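Local coordinates for AT-less polyketide synthase (Streptomyces platensis subsp. rosaceus, PDB 4TKT), which probably catalyses the decarboxylative condensation that extends the growing polyketide chain, as a ketosynthase domain of the isomigrastatin AT-less type I polyketide synthase, at residues 111-114 with 115-119; 496-499 with 500-504. One frame throughout, in Å; residues are numbered along the deposited sequence.

How the contacts relate
Contacts 1 and 2 are two ends of helices that face each other across a domain boundary. Contact 1 is the N-terminal start of helix 113-121 in the ketosynthase, partly buried; contact 2 is the C-terminal finish of helix 493-502 in the RhiE-like linker domain and is the more deeply buried. They meet by packing, Ser-112 CB standing 3.9 Å from Arg-504 O, and Arg-113 N is hydrogen-bonded to Glu-505 OE2. At the start, a side-chain oxygen caps the helix and an arginine holds a sulfate, probably from the crystallisation liquor; at the finish some backbone bonds weaken and Arg-504 NH1 donates to Gly-503 O. Each also sets an aliphatic methyl over a tyrosine face.

Contact 1 (111-114 with 115-119); sequences YSRG and ALRAA. With SO4 (sulfate ion), chain C.
Ser-112 O takes the N-H of Leu-116 at 2.9 Å, a bond that closes the first turn of helix 113-121. Ser-112 is the N-cap: OG, turned between its own N and carbonyl carbon (chi1 64°), reaches Ala-115 N at 3.3 Å in a weak capping bond. Arg-117 N and Ala-118 N continue the ladder to Arg-113 O and Gly-114 O.

Ahead of the cap, Tyr-111 lies against the new helix. Its ring carries Leu-116 CD1 over one face, a CH-pi contact 4.2 Å from the centroid and displaced toward the rim, while Tyr-111 CE1 meets Ala-119 CB at 4.0 Å. The two side chains of Tyr-111 and Leu-116 cross at about a right angle.

On another side, the guanidinium of Arg-117 covers the turn, with Gly-114 CA 3.4 Å from Arg-117 NH2 over one face. Bending at chi3 (-62°) folds the chain back over this turn, where Arg-117 NH1 comes 3.5 Å from Arg-113 CB and also bonds Leu-173 O. NE and NH2 grip two oxygens of a sulfate, probably from the crystallisation liquor, with Arg-117 NH2 2.9 Å from sulfate O2. The chemistry thus divides the helix start between a largely apolar flank packed on the tyrosine ring, whose hydroxyl is bonded to Asp-269, and a cationic one able to hold an anion.

Contact 2 (496-499 with 500-504); sequences IAYT and LQVGR
Val-502 N donates to Tyr-498 O at 3.1 Å in the last turn of helix 493-502, the C-terminal end of a helix in the RhiE-like linker domain; Gly-503 is the first residue to leave helical geometry. Also among the backbone bonds, Leu-500 N reaches Ile-496 O. The final turn is less regular: Gln-501 N is shared weakly between Ala-497 O and Tyr-498 O, and Gly-503 N bonds weakly to Thr-499 O.

The apolar contacts repeat at a spacing of four residues. Val-502 lays CG1 over one face of the Tyr-498 ring, 4.0 Å from its centroid, a CH-pi contact; chi1 of 74° places that methyl between the backbone N and carbonyl carbon, facing the ring. His-591 meets the same ring edge-to-face. Ile-496 CG2 and Leu-500 CD1 lie 3.9 Å apart on side chains that run side by side, and the Leu-500 side chain also touches Val-462 and Leu-464 of strand 460-466.

Among polar side chains, Gln-501 extends beyond CG alongside the Ala-497 carbonyl, its NE2 bonded to Val-461 O and OE1 to His-591 NE2. With an alanine here, Val-461 O and His-591 NE2 would probably each lose this mate and a gap open beside Ala-497. Thr-499 OG1 bonds back to Asp-495 O within the helix and outward to Val-600 N, while Thr-499 CG2 lies 4.2 Å from Arg-504 NH1. Arg-504 NH1 donates to Gly-503 O at 3.1 Å, approaching from above the carbonyl plane.

Contact 1 (111-114 with 115-119)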
loop_
_atom_site.group_PDB
_atom_site.type_symbol
_atom_site.label_atom_id
_atom_site.label_comp_id
_atom_site.label_asym_id
_atom_site.label_seq_id
_atom_site.Cartn_x
_atom_site.Cartn_y
_atom_site.Cartn_z
ATOM N N TYR A 111 13.544 -5.840 4.266
ATOM C CA TYR A 111 14.703 -4.958 4.265
ATOM C C TYR A 111 14.717 -4.025 5.462
ATOM O O TYR A 111 13.705 -3.412 5.798
ATOM C CB TYR A 111 14.745 -4.124 2.985
ATOM C CG TYR A 111 15.373 -4.826 1.808
ATOM C CD1 TYR A 111 16.753 -4.861 1.655
ATOM C CD2 TYR A 111 14.589 -5.445 0.845
ATOM C CE1 TYR A 111 17.333 -5.498 0.578
ATOM C CE2 TYR A 111 15.159 -6.086 -0.236
ATOM C CZ TYR A 111 16.532 -6.109 -0.364
ATOM O OH TYR A 111 17.105 -6.747 -1.439
ATOM N N SER A 112 15.870 -3.922 6.107
ATOM C CA SER A 112 16.098 -2.845 7.056
ATOM C C SER A 112 16.525 -1.617 6.263
ATOM O O SER A 112 16.853 -1.727 5.081
ATOM C CB SER A 112 17.159 -3.227 8.084
ATOM O OG SER A 112 18.416 -3.433 7.462
ATOM N N ARG A 113 16.512 -0.455 6.907
ATOM C CA ARG A 113 16.938 0.785 6.264
ATOM C C ARG A 113 18.341 0.660 5.678
ATOM O O ARG A 113 18.558 0.947 4.500
ATOM C CB ARG A 113 16.891 1.945 7.258
ATOM C CG ARG A 113 15.614 2.760 7.202
ATOM C CD ARG A 113 14.981 2.881 8.573
ATOM N NE ARG A 113 15.956 3.250 9.591
ATOM C CZ ARG A 113 15.752 3.112 10.895
ATOM N NH1 ARG A 113 14.605 2.610 11.335
ATOM N NH2 ARG A 113 16.694 3.467 11.759
ATOM N N GLY A 114 19.286 0.218 6.502
ATOM C CA GLY A 114 20.670 0.093 6.083
ATOM C C GLY A 114 20.865 -0.897 4.955
ATOM O O GLY A 114 21.607 -0.636 4.008
ATOM N N ALA A 115 20.191 -2.037 5.055
ATOM C CA ALA A 115 20.303 -3.078 4.044
ATOM C C ALA A 115 19.749 -2.594 2.710
ATOM O O ALA A 115 20.340 -2.835 1.657
ATOM C CB ALA A 115 19.581 -4.337 4.495
ATOM N N LEU A 116 18.614 -1.904 2.763
ATOM C CA LEU A 116 17.977 -1.397 1.555
ATOM C C LEU A 116 18.875 -0.394 0.837
ATOM O O LEU A 116 19.009 -0.443 -0.385
ATOM C CB LEU A 116 16.628 -0.758 1.883
ATOM C CG LEU A 116 15.804 -0.298 0.677
ATOM C CD1 LEU A 116 15.592 -1.446 -0.294
ATOM C CD2 LEU A 116 14.470 0.278 1.124
ATOM N N ARG A 117 19.496 0.507 1.594
ATOM C CA ARG A 117 20.412 1.483 1.007
ATOM C C ARG A 117 21.604 0.798 0.341
ATOM O O ARG A 117 21.988 1.155 -0.773
ATOM C CB ARG A 117 20.899 2.472 2.065
ATOM C CG ARG A 117 19.803 3.361 2.627
ATOM C CD ARG A 117 20.374 4.463 3.503
ATOM N NE ARG A 117 21.076 3.935 4.669
ATOM C CZ ARG A 117 20.537 3.818 5.879
ATOM N NH1 ARG A 117 19.285 4.194 6.094
ATOM N NH2 ARG A 117 21.256 3.325 6.878
ATOM N N ALA A 118 22.178 -0.190 1.020
ATOM C CA ALA A 118 23.318 -0.929 0.485
ATOM C C ALA A 118 22.969 -1.628 -0.827
ATOM O O ALA A 118 23.730 -1.568 -1.793
ATOM C CB ALA A 118 23.817 -1.943 1.501
ATOM N N ALA A 119 21.815 -2.286 -0.856
ATOM C CA ALA A 119 21.378 -3.012 -2.042
ATOM C C ALA A 119 21.111 -2.060 -3.205
ATOM O O ALA A 119 21.395 -2.381 -4.359
ATOM C CB ALA A 119 20.134 -3.832 -1.733
HETATM S S SO4 C . 24.816 3.357 5.090
HETATM O O1 SO4 C . 26.236 3.651 5.252
HETATM O O2 SO4 C . 24.141 3.514 6.375
HETATM O O3 SO4 C . 24.648 1.984 4.619
HETATM O O4 SO4 C . 24.240 4.280 4.116
#

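Contact 2 (496-499 with 500-504)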
loop_
_atom_site.group_PDB
_atom_site.type_symbol
_atom_site.label_atom_id
_atom_site.label_comp_id
_atom_site.label_asym_id
_atom_site.label_seq_id
_atom_site.Cartn_x
_atom_site.Cartn_y
_atom_site.Cartn_z
ATOM N N ILE A 496 12.021 -17.882 7.866
ATOM C CA ILE A 496 11.547 -16.996 8.923
ATOM C C ILE A 496 12.708 -16.351 9.668
ATOM O O ILE A 496 12.734 -15.136 9.862
ATOM C CB ILE A 496 10.658 -17.751 9.927
ATOM C CG1 ILE A 496 9.374 -18.225 9.245
ATOM C CG2 ILE A 496 10.330 -16.872 11.120
ATOM C CD1 ILE A 496 8.521 -19.120 10.107
ATOM N N ALA A 497 13.672 -17.172 10.074
ATOM C CA ALA A 497 14.840 -16.692 10.802
ATOM C C ALA A 497 15.640 -15.694 9.975
ATOM O O ALA A 497 16.046 -14.648 10.476
ATOM C CB ALA A 497 15.721 -17.862 11.220
ATOM N N TYR A 498 15.856 -16.021 8.705
ATOM C CA TYR A 498 16.618 -15.156 7.812
ATOM C C TYR A 498 15.942 -13.799 7.636
ATOM O O TYR A 498 16.597 -12.755 7.696
ATOM C CB TYR A 498 16.807 -15.832 6.451
ATOM C CG TYR A 498 17.569 -14.995 5.451
ATOM C CD1 TYR A 498 18.946 -14.844 5.549
ATOM C CD2 TYR A 498 16.914 -14.360 4.403
ATOM C CE1 TYR A 498 19.650 -14.082 4.636
ATOM C CE2 TYR A 498 17.608 -13.596 3.483
ATOM C CZ TYR A 498 18.976 -13.459 3.605
ATOM O OH TYR A 498 19.677 -12.699 2.696
ATOM N N THR A 499 14.630 -13.824 7.427
ATOM C CA THR A 499 13.853 -12.604 7.242
ATOM C C THR A 499 13.944 -11.692 8.467
ATOM O O THR A 499 14.126 -10.484 8.337
ATOM C CB THR A 499 12.369 -12.921 6.949
ATOM O OG1 THR A 499 12.268 -13.713 5.757
ATOM C CG2 THR A 499 11.573 -11.642 6.758
ATOM N N LEU A 500 13.835 -12.279 9.654
ATOM C CA LEU A 500 13.845 -11.501 10.889
ATOM C C LEU A 500 15.238 -11.003 11.263
ATOM O O LEU A 500 15.384 -10.075 12.060
ATOM C CB LEU A 500 13.265 -12.328 12.034
ATOM C CG LEU A 500 11.774 -12.618 11.896
ATOM C CD1 LEU A 500 11.315 -13.605 12.953
ATOM C CD2 LEU A 500 10.988 -11.323 11.988
ATOM N N GLN A 501 16.261 -11.620 10.683
ATOM C CA GLN A 501 17.635 -11.225 10.961
ATOM C C GLN A 501 18.062 -10.033 10.114
ATOM O O GLN A 501 18.419 -8.980 10.643
ATOM C CB GLN A 501 18.588 -12.401 10.725
ATOM C CG GLN A 501 18.578 -13.441 11.830
ATOM C CD GLN A 501 19.360 -14.682 11.462
ATOM O OE1 GLN A 501 20.194 -14.655 10.557
ATOM N NE2 GLN A 501 19.089 -15.781 12.158
ATOM N N VAL A 502 18.012 -10.200 8.798
ATOM C CA VAL A 502 18.554 -9.200 7.885
ATOM C C VAL A 502 17.475 -8.231 7.388
ATOM O O VAL A 502 17.778 -7.226 6.744
ATOM C CB VAL A 502 19.249 -9.885 6.684
ATOM C CG1 VAL A 502 18.220 -10.453 5.725
ATOM C CG2 VAL A 502 20.194 -8.920 5.972
ATOM N N GLY A 503 16.218 -8.520 7.712
ATOM C CA GLY A 503 15.113 -7.703 7.240
ATOM C C GLY A 503 14.422 -6.874 8.306
ATOM O O GLY A 503 13.345 -6.323 8.069
ATOM N N ARG A 504 15.029 -6.784 9.483
ATOM C CA ARG A 504 14.485 -5.959 10.556
ATOM C C ARG A 504 15.574 -5.112 11.199
ATOM O O ARG A 504 16.746 -5.494 11.212
ATOM C CB ARG A 504 13.807 -6.824 11.621
ATOM C CG ARG A 504 12.588 -7.598 11.140
ATOM C CD ARG A 504 11.452 -6.672 10.741
ATOM N NE ARG A 504 10.209 -7.404 10.501
ATOM C CZ ARG A 504 9.874 -7.951 9.337
ATOM N NH1 ARG A 504 10.691 -7.860 8.294
ATOM N NH2 ARG A 504 8.721 -8.595 9.215
#